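Local coordinates for protein L-methionine gamma-lyase (Fusobacterium nucleatum subsp. nucleatum, PDB 6LXU) that acts as a pyridoxal-phosphate-dependent enzyme of the Cys/Met metabolism family, assembled from four copies of the same chain, at residues M90-S94 / Y114-L120; L169-S173 / P198-V203; H270-R275 / D310-I315; V340-D344 / V375-V379. All coordinates share one frame; numbering follows the deposited sequence. Where two conformers were deposited one is given.

Interaction 1 (M90-S94 / Y114-L120); sequences MGAIS and YGCTFAL
Met-90 reaches from the start of helix 89-100 across to Tyr-114, Cys-116 and Thr-117 at the start of helix 115-125. The short segments run in roughly the same direction, crossing at -33°, and their axes come no closer than 10.9 Å. Side chains fill this gap. From CB, the Met-90 chain turns so that CG lies beside the backbone N (chi1 -66°), and it bends again at both later torsions. Met-90 CG passes 4.1 Å from Cys-116 CB. SD comes next and has three neighbours: Cys-116 CB, Thr-117 OG1 and the ring of Tyr-114. Met-90 SD sits at the edge of that ring, 3.8 Å from Tyr-114 CE2, in a Met-aromatic contact. At the tip, Met-90 CE ends 3.7 Å from Cys-116 O. Met-90 CE also touches Leu-120 CD2, at 4.2 Å. One turn further on, Ile-93 takes over. Ile-93 CD1 meets Thr-117 OG1 at 3.6 Å, the two side chains crossing at about a right angle. Ile-93 CG2 and Ser-94 CB both rest on Leu-120 CD2. Ser-94 OG turns back and donates to Met-90 O at 2.8 Å. Ser-94 N reaches the same oxygen from the opposite face of its plane, so the first helical turn is held twice. Arg-61 of the second subunit packs on Met-90 and makes a weak hydrogen bond to Tyr-114 OH. Met-90 N donates to the phosphate oxygen OP3 of the modified lysine at position 212. A helix N-terminus at the cofactor phosphate is typical of the PLP site in fold-type I enzymes.

Interaction 2 (L169-S173 / P198-V203); sequences LEALS and PLKLGV
The first turn of helix 169-176 lies against the 3-10 turn 198-201, with Glu-170 CA and Leu-201 CA only 4.9 Å apart. Both segments belong to the alpha/beta part of the chain, where they pack side by side on strand 183-187 of the seven-stranded mixed sheet. The close backbones allow a CA-H...O contact from Glu-170 CA to Leu-201 O, 3.6 Å long. Leu-201 O also accepts a hydrogen bond from a water that donates to Glu-170 O as well, so a single water joins the two backbones. The apolar part is built around Leu-169. Leu-169 CB rests 4.0 Å from Leu-201 CD1. Leu-169 CD1 lies alongside the proline ring, 4.0 Å from Pro-198 CG, the two side chains pointing the same way. Leu-169, Pro-198 and Val-203 also all touch Val-186 of the strand. Gly-202 has a positive phi of 100°, and here the chain turns from the 3-10 segment toward strand 205-209. Pro-198 O holds this turn by accepting from both Leu-201 N and Val-203 N, which come from opposite faces of its plane. Across from it, Ser-173 OG lies beside its own backbone N (chi1 -65°). From there Ser-173 OG donates to Leu-169 O at 2.8 Å, and a methyl, Val-203 CG2, lies 3.4 Å from Ser-173 OG.

Interaction 3 (H270-R275 / D310-I315); sequences HCKNAR and DFGAMI
Arg-275 and Asp-310 form the charged part of this contact, between helix 263-282 and the chain that leads into strand 314-319. The helix covers one face of the five-stranded sheet in the C-terminal part of this PLP-enzyme fold. The salt bridge is side-on and two-pronged. Arg-275 NE donates to Asp-310 OD1 at 2.9 Å, and Arg-275 NH2 donates to Asp-310 OD2 at 2.8 Å. Each oxygen uses its syn lone pair. The two planes are 18° apart, nearly coplanar, with both oxygens slightly out of the guanidinium plane. A bend in the arginine chain at chi3 (-94°) brings the guanidinium of Arg-275 back over its own helix, where Cys-271 O sits 3.5 Å above the centre of the group. Phe-311 N gives OD1 a second hydrogen bond on its anti side, which fixes the carboxylate further. Apolar packing follows along the helix. Ala-274 CB fits against the backbone of Gly-312 and Ala-313, 3.6 Å from Ala-313 CA. Ile-315 CD1 lies 4.3 Å from Ala-274 CB. At the other end, His-270 CB meets Ala-313 CB at 3.6 Å. The imidazole leads away from 310-315, and its ND1 bonds to Val-379 O. Close polar-apolar contacts complete the contact, notably Cys-271 CB at 3.3 Å from Asp-310 OD2, the oxygen that NH2 also grips.

Interaction 4 (V340-D344 / V375-V379); sequences VSLGD and VRLSV. With NO3 (nitrate ion), chain C.
Ser-378 OG has two polar partners: Gly-343 N donates to it at 3.0 Å, and a water lies 2.7 Å from Ser-378 OG. The N-H of Gly-343 points almost straight at the oxygen, with an angle of 165°. The same water can donate to Asp-344 O, linking loop and strand. Ser-378 and Arg-376 are alternate residues of strand 374-378, in the C-terminal sheet of this PLP-enzyme fold. Both side chains project toward segment 340-344, part of the loop between strands 337-338 and 348-350. Leu-342 lies between them. Leu-342 CB packs 3.6 Å from Ser-378 OG and 3.7 Å from Arg-376 NH2, and its side chain also touches Phe-190 and Tyr-213. Arg-376 leaves the strand with CG opposite the backbone N (chi1 -163°), and its chain bends at chi3. The guanidinium then reaches the loop, where Arg-376 NH2 lies 2.9 Å from Ser-341 O. NH1 bonds to Asn-161 OD1, which fixes the other end of the group. A nitrate ion, probably from the crystallisation liquor, sits beside these residues and is also bonded to Gln-350 NE2. This is consistent with a small pocket suited to an anion. Arg-376 NH2 gives nitrate O1 a weak bond, whereas Ser-341 N donates more directly to nitrate O3, at 3.1 Å.

Overall arrangement
The four contacts follow one another along the chain. Interactions 1 and 2 lie in the part built on the seven-stranded sheet, with centres 21 Å apart. Interactions 3 and 4 share the five-stranded sheet. Their centres are 11 Å apart, and Ile-315 O and Leu-377 N approach to 2.8 Å, a probable backbone hydrogen bond between strands 314-319 and 374-378. Interaction 1 stands at the cofactor phosphate, and interaction 4 comes within about 6 Å of interaction 1 at their nearest atoms. Both touch the second subunit, and nitrate and 2-methyl-2,4-pentanediol lie near both. Interaction 2 is remote, 26 Å from interaction 4 between centres.

Interaction 1 (M90-S94 / Y114-L120)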
loop_
_atom_site.group_PDB
_atom_site.type_symbol
_atom_site.label_atom_id
_atom_site.label_comp_id
_atom_site.label_asym_id
_atom_site.label_seq_id
_atom_site.Cartn_x
_atom_site.Cartn_y
_atom_site.Cartn_z
ATOM N N MET A 90 14.011 13.503 11.320
ATOM C CA MET A 90 14.793 13.340 12.540
ATOM C C MET A 90 15.646 12.080 12.484
ATOM O O MET A 90 16.740 12.054 13.076
ATOM C CB MET A 90 13.923 13.371 13.800
ATOM C CG MET A 90 13.268 14.713 14.073
ATOM S SD MET A 90 14.351 16.143 13.957
ATOM C CE MET A 90 15.579 15.790 15.212
ATOM N N GLY A 91 15.188 11.047 11.776
ATOM C CA GLY A 91 16.021 9.885 11.514
ATOM C C GLY A 91 17.257 10.195 10.684
ATOM O O GLY A 91 18.342 9.665 10.951
ATOM N N ALA A 92 17.097 11.024 9.651
ATOM C CA ALA A 92 18.232 11.461 8.841
ATOM C C ALA A 92 19.221 12.268 9.675
ATOM O O ALA A 92 20.439 12.030 9.617
ATOM C CB ALA A 92 17.735 12.275 7.655
ATOM N N ILE A 93 18.698 13.221 10.443
ATOM C CA ILE A 93 19.532 14.109 11.264
ATOM C C ILE A 93 20.271 13.335 12.353
ATOM O O ILE A 93 21.514 13.433 12.474
ATOM C CB ILE A 93 18.668 15.241 11.848
ATOM C CG1 ILE A 93 18.224 16.193 10.721
ATOM C CG2 ILE A 93 19.397 16.033 12.934
ATOM C CD1 ILE A 93 17.005 17.020 11.086
ATOM N N SER A 94 19.534 12.543 13.131
ATOM C CA SER A 94 20.142 11.789 14.227
ATOM C C SER A 94 21.107 10.730 13.716
ATOM O O SER A 94 22.199 10.565 14.271
ATOM C CB SER A 94 19.083 11.184 15.158
ATOM O OG SER A 94 18.259 10.248 14.489
ATOM N N TYR A 114 15.120 24.026 13.762
ATOM C CA TYR A 114 13.908 23.233 13.892
ATOM C C TYR A 114 13.811 22.674 15.323
ATOM O O TYR A 114 14.795 22.178 15.865
ATOM C CB TYR A 114 13.953 22.106 12.866
ATOM C CG TYR A 114 12.785 21.188 12.964
ATOM C CD1 TYR A 114 11.515 21.617 12.616
ATOM C CD2 TYR A 114 12.944 19.883 13.418
ATOM C CE1 TYR A 114 10.429 20.773 12.715
ATOM C CE2 TYR A 114 11.863 19.043 13.531
ATOM C CZ TYR A 114 10.613 19.485 13.169
ATOM O OH TYR A 114 9.545 18.635 13.285
ATOM N N GLY A 115 12.633 22.793 15.932
ATOM C CA GLY A 115 12.504 22.549 17.358
ATOM C C GLY A 115 13.018 21.201 17.833
ATOM O O GLY A 115 13.705 21.112 18.849
ATOM N N CYS A 116 12.708 20.132 17.102
ATOM C CA CYS A 116 13.161 18.821 17.543
ATOM C C CYS A 116 14.667 18.680 17.399
ATOM O O CYS A 116 15.300 17.959 18.172
ATOM C CB CYS A 116 12.447 17.699 16.800
ATOM S SG CYS A 116 10.664 17.694 17.045
ATOM N N THR A 117 15.247 19.341 16.391
ATOM C CA THR A 117 16.704 19.357 16.274
ATOM C C THR A 117 17.332 20.114 17.442
ATOM O O THR A 117 18.325 19.663 17.997
ATOM C CB THR A 117 17.162 19.961 14.942
ATOM O OG1 THR A 117 16.454 19.298 13.879
ATOM C CG2 THR A 117 18.667 19.790 14.756
ATOM N N PHE A 118 16.746 21.259 17.785
ATOM C CA PHE A 118 17.221 21.993 18.953
ATOM C C PHE A 118 17.202 21.109 20.193
ATOM O O PHE A 118 18.163 21.092 20.964
ATOM C CB PHE A 118 16.410 23.260 19.191
ATOM C CG PHE A 118 16.923 24.058 20.349
ATOM C CD1 PHE A 118 17.987 24.935 20.187
ATOM C CD2 PHE A 118 16.404 23.864 21.618
ATOM C CE1 PHE A 118 18.492 25.645 21.274
ATOM C CE2 PHE A 118 16.910 24.561 22.709
ATOM C CZ PHE A 118 17.950 25.448 22.527
ATOM N N ALA A 119 16.119 20.361 20.385
ATOM C CA ALA A 119 16.012 19.473 21.533
ATOM C C ALA A 119 17.059 18.366 21.510
ATOM O O ALA A 119 17.680 18.059 22.535
ATOM C CB ALA A 119 14.616 18.878 21.620
ATOM N N LEU A 120 17.281 17.762 20.338
ATOM C CA LEU A 120 18.331 16.770 20.175
ATOM C C LEU A 120 19.701 17.357 20.539
ATOM O O LEU A 120 20.474 16.723 21.253
ATOM C CB LEU A 120 18.346 16.243 18.733
ATOM C CG LEU A 120 19.502 15.323 18.353
ATOM C CD1 LEU A 120 19.552 14.092 19.247
ATOM C CD2 LEU A 120 19.366 14.926 16.895
#

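Interaction 2 (L169-S173 / P198-V203)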
loop_
_atom_site.group_PDB
_atom_site.type_symbol
_atom_site.label_atom_id
_atom_site.label_comp_id
_atom_site.label_asym_id
_atom_site.label_seq_id
_atom_site.Cartn_x
_atom_site.Cartn_y
_atom_site.Cartn_z
ATOM N N LEU A 169 25.555 30.100 3.559
ATOM C CA LEU A 169 26.119 28.759 3.626
ATOM C C LEU A 169 27.568 28.695 3.158
ATOM O O LEU A 169 28.375 28.002 3.762
ATOM C CB LEU A 169 25.264 27.792 2.829
ATOM C CG LEU A 169 23.835 27.598 3.361
ATOM C CD1 LEU A 169 23.112 26.604 2.468
ATOM C CD2 LEU A 169 23.859 27.108 4.802
ATOM N N GLU A 170 27.867 29.367 2.048
ATOM C CA GLU A 170 29.238 29.347 1.527
ATOM C C GLU A 170 30.218 29.987 2.512
ATOM O O GLU A 170 31.293 29.439 2.782
ATOM C CB GLU A 170 29.308 30.037 0.176
ATOM C CG GLU A 170 30.706 29.970 -0.424
ATOM C CD GLU A 170 30.866 30.668 -1.745
ATOM O OE1 GLU A 170 29.873 31.085 -2.372
ATOM O OE2 GLU A 170 32.064 30.821 -2.145
ATOM N N ALA A 171 29.843 31.127 3.045
ATOM C CA ALA A 171 30.712 31.852 3.971
ATOM C C ALA A 171 30.916 31.083 5.268
ATOM O O ALA A 171 32.048 30.944 5.760
ATOM C CB ALA A 171 30.140 33.218 4.264
ATOM N N LEU A 172 29.827 30.520 5.806
ATOM C CA LEU A 172 29.927 29.745 7.037
ATOM C C LEU A 172 30.739 28.479 6.847
ATOM O O LEU A 172 31.476 28.072 7.743
ATOM C CB LEU A 172 28.525 29.409 7.565
ATOM C CG LEU A 172 27.770 30.605 8.132
ATOM C CD1 LEU A 172 26.280 30.324 8.234
ATOM C CD2 LEU A 172 28.337 30.978 9.494
ATOM N N SER A 173 30.613 27.853 5.685
ATOM C CA SER A 173 31.373 26.654 5.414
ATOM C C SER A 173 32.870 26.945 5.372
ATOM O O SER A 173 33.652 26.138 5.842
ATOM C CB SER A 173 30.939 25.981 4.117
ATOM O OG SER A 173 29.591 25.500 4.226
ATOM N N PRO A 198 23.277 23.015 -1.250
ATOM C CA PRO A 198 24.369 23.349 -0.342
ATOM C C PRO A 198 25.704 22.681 -0.668
ATOM O O PRO A 198 26.767 23.283 -0.394
ATOM C CB PRO A 198 23.829 22.905 1.030
ATOM C CG PRO A 198 22.343 23.016 0.895
ATOM C CD PRO A 198 22.069 22.583 -0.508
ATOM N N LEU A 199 25.692 21.481 -1.228
ATOM C CA LEU A 199 26.959 20.812 -1.532
ATOM C C LEU A 199 27.781 21.607 -2.542
ATOM O O LEU A 199 29.018 21.590 -2.483
ATOM C CB LEU A 199 26.718 19.395 -2.051
ATOM C CG LEU A 199 25.978 18.461 -1.084
ATOM C CD1 LEU A 199 25.769 17.113 -1.736
ATOM C CD2 LEU A 199 26.696 18.297 0.250
ATOM N N LYS A 200 27.116 22.345 -3.420
ATOM C CA LYS A 200 27.822 23.176 -4.406
ATOM C C LYS A 200 28.462 24.405 -3.777
ATOM O O LYS A 200 29.281 25.075 -4.435
ATOM C CB LYS A 200 26.869 23.564 -5.537
ATOM C CG LYS A 200 26.277 22.350 -6.240
ATOM C CD LYS A 200 25.439 22.717 -7.449
ATOM C CE LYS A 200 26.302 23.083 -8.645
ATOM N NZ LYS A 200 25.497 23.163 -9.887
ATOM N N LEU A 201 28.117 24.702 -2.522
ATOM C CA LEU A 201 28.651 25.835 -1.773
ATOM C C LEU A 201 29.726 25.425 -0.769
ATOM O O LEU A 201 30.184 26.259 -0.000
ATOM C CB LEU A 201 27.505 26.564 -1.062
ATOM C CG LEU A 201 26.368 26.991 -1.998
ATOM C CD1 LEU A 201 25.254 27.628 -1.187
ATOM C CD2 LEU A 201 26.832 27.944 -3.090
ATOM N N GLY A 202 30.121 24.157 -0.777
ATOM C CA GLY A 202 31.165 23.645 0.116
ATOM C C GLY A 202 30.668 22.909 1.348
ATOM O O GLY A 202 31.472 22.502 2.169
ATOM N N VAL A 203 29.354 22.717 1.485
ATOM C CA VAL A 203 28.797 21.966 2.620
ATOM C C VAL A 203 29.160 20.488 2.464
ATOM O O VAL A 203 29.266 19.987 1.360
ATOM C CB VAL A 203 27.274 22.199 2.661
ATOM C CG1 VAL A 203 26.549 21.257 3.613
ATOM C CG2 VAL A 203 27.001 23.657 2.995
HETATM O O HOH W 1 32.445 27.198 1.274
#

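Interaction 3 (H270-R275 / D310-I315)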
loop_
_atom_site.group_PDB
_atom_site.type_symbol
_atom_site.label_atom_id
_atom_site.label_comp_id
_atom_site.label_asym_id
_atom_site.label_seq_id
_atom_site.Cartn_x
_atom_site.Cartn_y
_atom_site.Cartn_z
ATOM N N HIS A 270 4.175 26.237 -6.064
ATOM C CA HIS A 270 4.299 26.669 -4.671
ATOM C C HIS A 270 4.895 28.092 -4.614
ATOM O O HIS A 270 4.360 28.976 -3.947
ATOM C CB HIS A 270 5.246 25.753 -3.869
ATOM C CG HIS A 270 4.654 24.474 -3.346
ATOM N ND1 HIS A 270 3.619 24.431 -2.444
ATOM C CD2 HIS A 270 5.057 23.184 -3.513
ATOM C CE1 HIS A 270 3.376 23.165 -2.126
ATOM N NE2 HIS A 270 4.240 22.384 -2.750
ATOM N N CYS A 271 6.011 28.299 -5.314
ATOM C CA CYS A 271 6.708 29.591 -5.270
ATOM C C CYS A 271 5.941 30.687 -5.988
ATOM O O CYS A 271 5.915 31.825 -5.507
ATOM C CB CYS A 271 8.117 29.473 -5.837
ATOM S SG CYS A 271 9.239 28.484 -4.818
ATOM N N LYS A 272 5.327 30.379 -7.122
ATOM C CA LYS A 272 4.506 31.352 -7.864
ATOM C C LYS A 272 3.357 31.831 -6.980
ATOM O O LYS A 272 3.104 33.040 -6.837
ATOM C CB LYS A 272 3.967 30.708 -9.151
ATOM C CG LYS A 272 3.124 31.600 -10.066
ATOM C CD LYS A 272 2.418 30.782 -11.146
ATOM C CE LYS A 272 1.644 31.638 -12.136
ATOM N NZ LYS A 272 2.527 32.613 -12.832
ATOM N N ASN A 273 2.643 30.883 -6.387
ATOM C CA ASN A 273 1.572 31.223 -5.464
ATOM C C ASN A 273 2.099 32.055 -4.310
ATOM O O ASN A 273 1.493 33.067 -3.944
ATOM C CB ASN A 273 0.921 29.961 -4.875
ATOM C CG ASN A 273 -0.062 29.280 -5.808
ATOM O OD1 ASN A 273 -0.384 29.776 -6.881
ATOM N ND2 ASN A 273 -0.565 28.116 -5.369
ATOM N N ALA A 274 3.206 31.625 -3.720
ATOM C CA ALA A 274 3.710 32.301 -2.531
ATOM C C ALA A 274 4.097 33.745 -2.805
ATOM O O ALA A 274 3.782 34.622 -2.002
ATOM C CB ALA A 274 4.885 31.548 -1.940
ATOM N N ARG A 275 4.775 34.005 -3.917
ATOM C CA ARG A 275 5.194 35.380 -4.212
ATOM C C ARG A 275 3.982 36.305 -4.339
ATOM O O ARG A 275 4.001 37.449 -3.844
ATOM C CB ARG A 275 6.116 35.428 -5.445
ATOM C CG ARG A 275 7.523 34.955 -5.091
ATOM C CD ARG A 275 8.557 34.982 -6.204
ATOM N NE ARG A 275 8.664 33.688 -6.882
ATOM C CZ ARG A 275 8.010 33.340 -7.992
ATOM N NH1 ARG A 275 7.175 34.195 -8.583
ATOM N NH2 ARG A 275 8.188 32.132 -8.518
ATOM N N ASP A 310 14.970 30.586 -6.027
ATOM C CA ASP A 310 13.698 31.248 -5.761
ATOM C C ASP A 310 13.604 31.335 -4.246
ATOM O O ASP A 310 14.400 30.721 -3.538
ATOM C CB ASP A 310 12.525 30.479 -6.390
ATOM C CG ASP A 310 11.316 31.357 -6.680
ATOM O OD1 ASP A 310 11.201 32.452 -6.083
ATOM O OD2 ASP A 310 10.489 30.957 -7.519
ATOM N N PHE A 311 12.639 32.107 -3.757
ATOM C CA PHE A 311 12.643 32.542 -2.365
ATOM C C PHE A 311 11.718 31.752 -1.447
ATOM O O PHE A 311 11.581 32.092 -0.279
ATOM C CB PHE A 311 12.312 34.034 -2.288
ATOM C CG PHE A 311 13.362 34.916 -2.919
ATOM C CD1 PHE A 311 14.589 35.107 -2.305
ATOM C CD2 PHE A 311 13.100 35.597 -4.105
ATOM C CE1 PHE A 311 15.548 35.950 -2.866
ATOM C CE2 PHE A 311 14.055 36.439 -4.672
ATOM C CZ PHE A 311 15.276 36.610 -4.053
ATOM N N GLY A 312 11.129 30.682 -1.970
ATOM C CA GLY A 312 10.404 29.713 -1.175
ATOM C C GLY A 312 8.918 29.907 -1.109
ATOM O O GLY A 312 8.356 30.868 -1.640
ATOM N N ALA A 313 8.269 28.948 -0.460
ATOM C CA ALA A 313 6.825 28.957 -0.343
ATOM C C ALA A 313 6.348 28.976 1.099
ATOM O O ALA A 313 5.161 28.773 1.364
ATOM C CB ALA A 313 6.252 27.793 -1.120
ATOM N N MET A 314 7.269 29.250 2.028
ATOM C CA MET A 314 6.919 29.541 3.413
ATOM C C MET A 314 6.826 31.046 3.582
ATOM O O MET A 314 7.654 31.798 3.031
ATOM C CB MET A 314 7.967 28.985 4.360
ATOM C CG MET A 314 8.037 27.466 4.344
ATOM S SD MET A 314 6.504 26.618 4.763
ATOM C CE MET A 314 6.146 27.236 6.405
ATOM N N ILE A 315 5.823 31.488 4.326
ATOM C CA ILE A 315 5.650 32.919 4.643
ATOM C C ILE A 315 5.270 32.984 6.101
ATOM O O ILE A 315 4.356 32.261 6.524
ATOM C CB ILE A 315 4.514 33.575 3.841
ATOM C CG1 ILE A 315 4.654 33.332 2.332
ATOM C CG2 ILE A 315 4.473 35.073 4.151
ATOM C CD1 ILE A 315 3.416 33.688 1.543
#

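Interaction 4 (V340-D344 / V375-V379)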
loop_
_atom_site.group_PDB
_atom_site.type_symbol
_atom_site.label_atom_id
_atom_site.label_comp_id
_atom_site.label_asym_id
_atom_site.label_seq_id
_atom_site.Cartn_x
_atom_site.Cartn_y
_atom_site.Cartn_z
ATOM N N VAL A 340 0.120 21.437 11.812
ATOM C CA VAL A 340 1.565 21.514 11.685
ATOM C C VAL A 340 1.999 20.815 10.383
ATOM O O VAL A 340 1.197 20.224 9.662
ATOM C CB VAL A 340 2.299 20.963 12.932
ATOM C CG1 VAL A 340 1.772 21.635 14.191
ATOM C CG2 VAL A 340 2.245 19.441 13.031
ATOM N N SER A 341 3.289 20.915 10.122
ATOM C CA SER A 341 3.921 20.451 8.901
ATOM C C SER A 341 3.871 21.525 7.814
ATOM O O SER A 341 3.396 22.657 8.020
ATOM C CB SER A 341 3.419 19.089 8.406
ATOM O OG SER A 341 4.482 18.498 7.660
ATOM N N LEU A 342 4.460 21.203 6.677
ATOM C CA LEU A 342 4.578 22.136 5.560
ATOM C C LEU A 342 4.900 21.344 4.319
ATOM O O LEU A 342 5.271 20.168 4.382
ATOM C CB LEU A 342 5.707 23.180 5.776
ATOM C CG LEU A 342 7.167 22.601 5.820
ATOM C CD1 LEU A 342 8.143 23.238 4.873
ATOM C CD2 LEU A 342 7.717 22.586 7.233
ATOM N N GLY A 343 4.810 22.012 3.184
ATOM C CA GLY A 343 5.242 21.416 1.933
ATOM C C GLY A 343 4.247 20.469 1.312
ATOM O O GLY A 343 4.583 19.779 0.344
ATOM N N ASP A 344 3.010 20.487 1.798
ATOM C CA ASP A 344 1.942 19.683 1.235
ATOM C C ASP A 344 1.276 20.398 0.065
ATOM O O ASP A 344 1.392 21.618 -0.091
ATOM C CB ASP A 344 0.875 19.423 2.288
ATOM C CG ASP A 344 1.352 18.584 3.473
ATOM O OD1 ASP A 344 2.535 18.240 3.552
ATOM O OD2 ASP A 344 0.505 18.270 4.352
ATOM N N VAL A 375 1.908 34.456 12.459
ATOM C CA VAL A 375 1.221 33.374 11.739
ATOM C C VAL A 375 2.216 32.804 10.731
ATOM O O VAL A 375 2.933 33.552 10.062
ATOM C CB VAL A 375 -0.045 33.906 11.053
ATOM C CG1 VAL A 375 -0.725 32.805 10.234
ATOM C CG2 VAL A 375 -0.998 34.480 12.095
ATOM N N ARG A 376 2.274 31.466 10.657
ATOM C CA ARG A 376 3.125 30.760 9.686
ATOM C C ARG A 376 2.254 30.072 8.638
ATOM O O ARG A 376 1.360 29.292 8.982
ATOM C CB ARG A 376 4.005 29.719 10.366
ATOM C CG ARG A 376 5.155 29.287 9.473
ATOM C CD ARG A 376 5.947 28.129 10.019
ATOM N NE ARG A 376 5.317 26.879 9.643
ATOM C CZ ARG A 376 5.923 25.695 9.574
ATOM N NH1 ARG A 376 7.222 25.569 9.886
ATOM N NH2 ARG A 376 5.234 24.627 9.194
ATOM N N LEU A 377 2.517 30.380 7.376
ATOM C CA LEU A 377 1.747 29.869 6.256
ATOM C C LEU A 377 2.638 29.029 5.338
ATOM O O LEU A 377 3.670 29.502 4.841
ATOM C CB LEU A 377 1.175 31.054 5.487
ATOM C CG LEU A 377 0.263 30.748 4.312
ATOM C CD1 LEU A 377 -1.034 30.127 4.781
ATOM C CD2 LEU A 377 -0.028 32.021 3.529
ATOM N N SER A 378 2.236 27.769 5.121
ATOM C CA SER A 378 2.835 26.907 4.090
ATOM C C SER A 378 1.937 26.988 2.866
ATOM O O SER A 378 0.829 26.431 2.861
ATOM C CB SER A 378 2.922 25.473 4.588
ATOM O OG SER A 378 3.342 24.606 3.539
ATOM N N VAL A 379 2.372 27.714 1.854
ATOM C CA VAL A 379 1.542 27.937 0.687
ATOM C C VAL A 379 1.465 26.654 -0.154
ATOM O O VAL A 379 2.500 26.088 -0.524
ATOM C CB VAL A 379 2.109 29.092 -0.162
ATOM C CG1 VAL A 379 1.330 29.278 -1.458
ATOM C CG2 VAL A 379 2.124 30.394 0.644
HETATM N N NO3 C . 6.372 22.407 11.358
HETATM O O1 NO3 C . 6.494 22.007 10.212
HETATM O O2 NO3 C . 7.402 22.740 12.012
HETATM O O3 NO3 C . 5.225 22.492 11.885
HETATM O O HOH W 2 1.511 23.185 2.228
#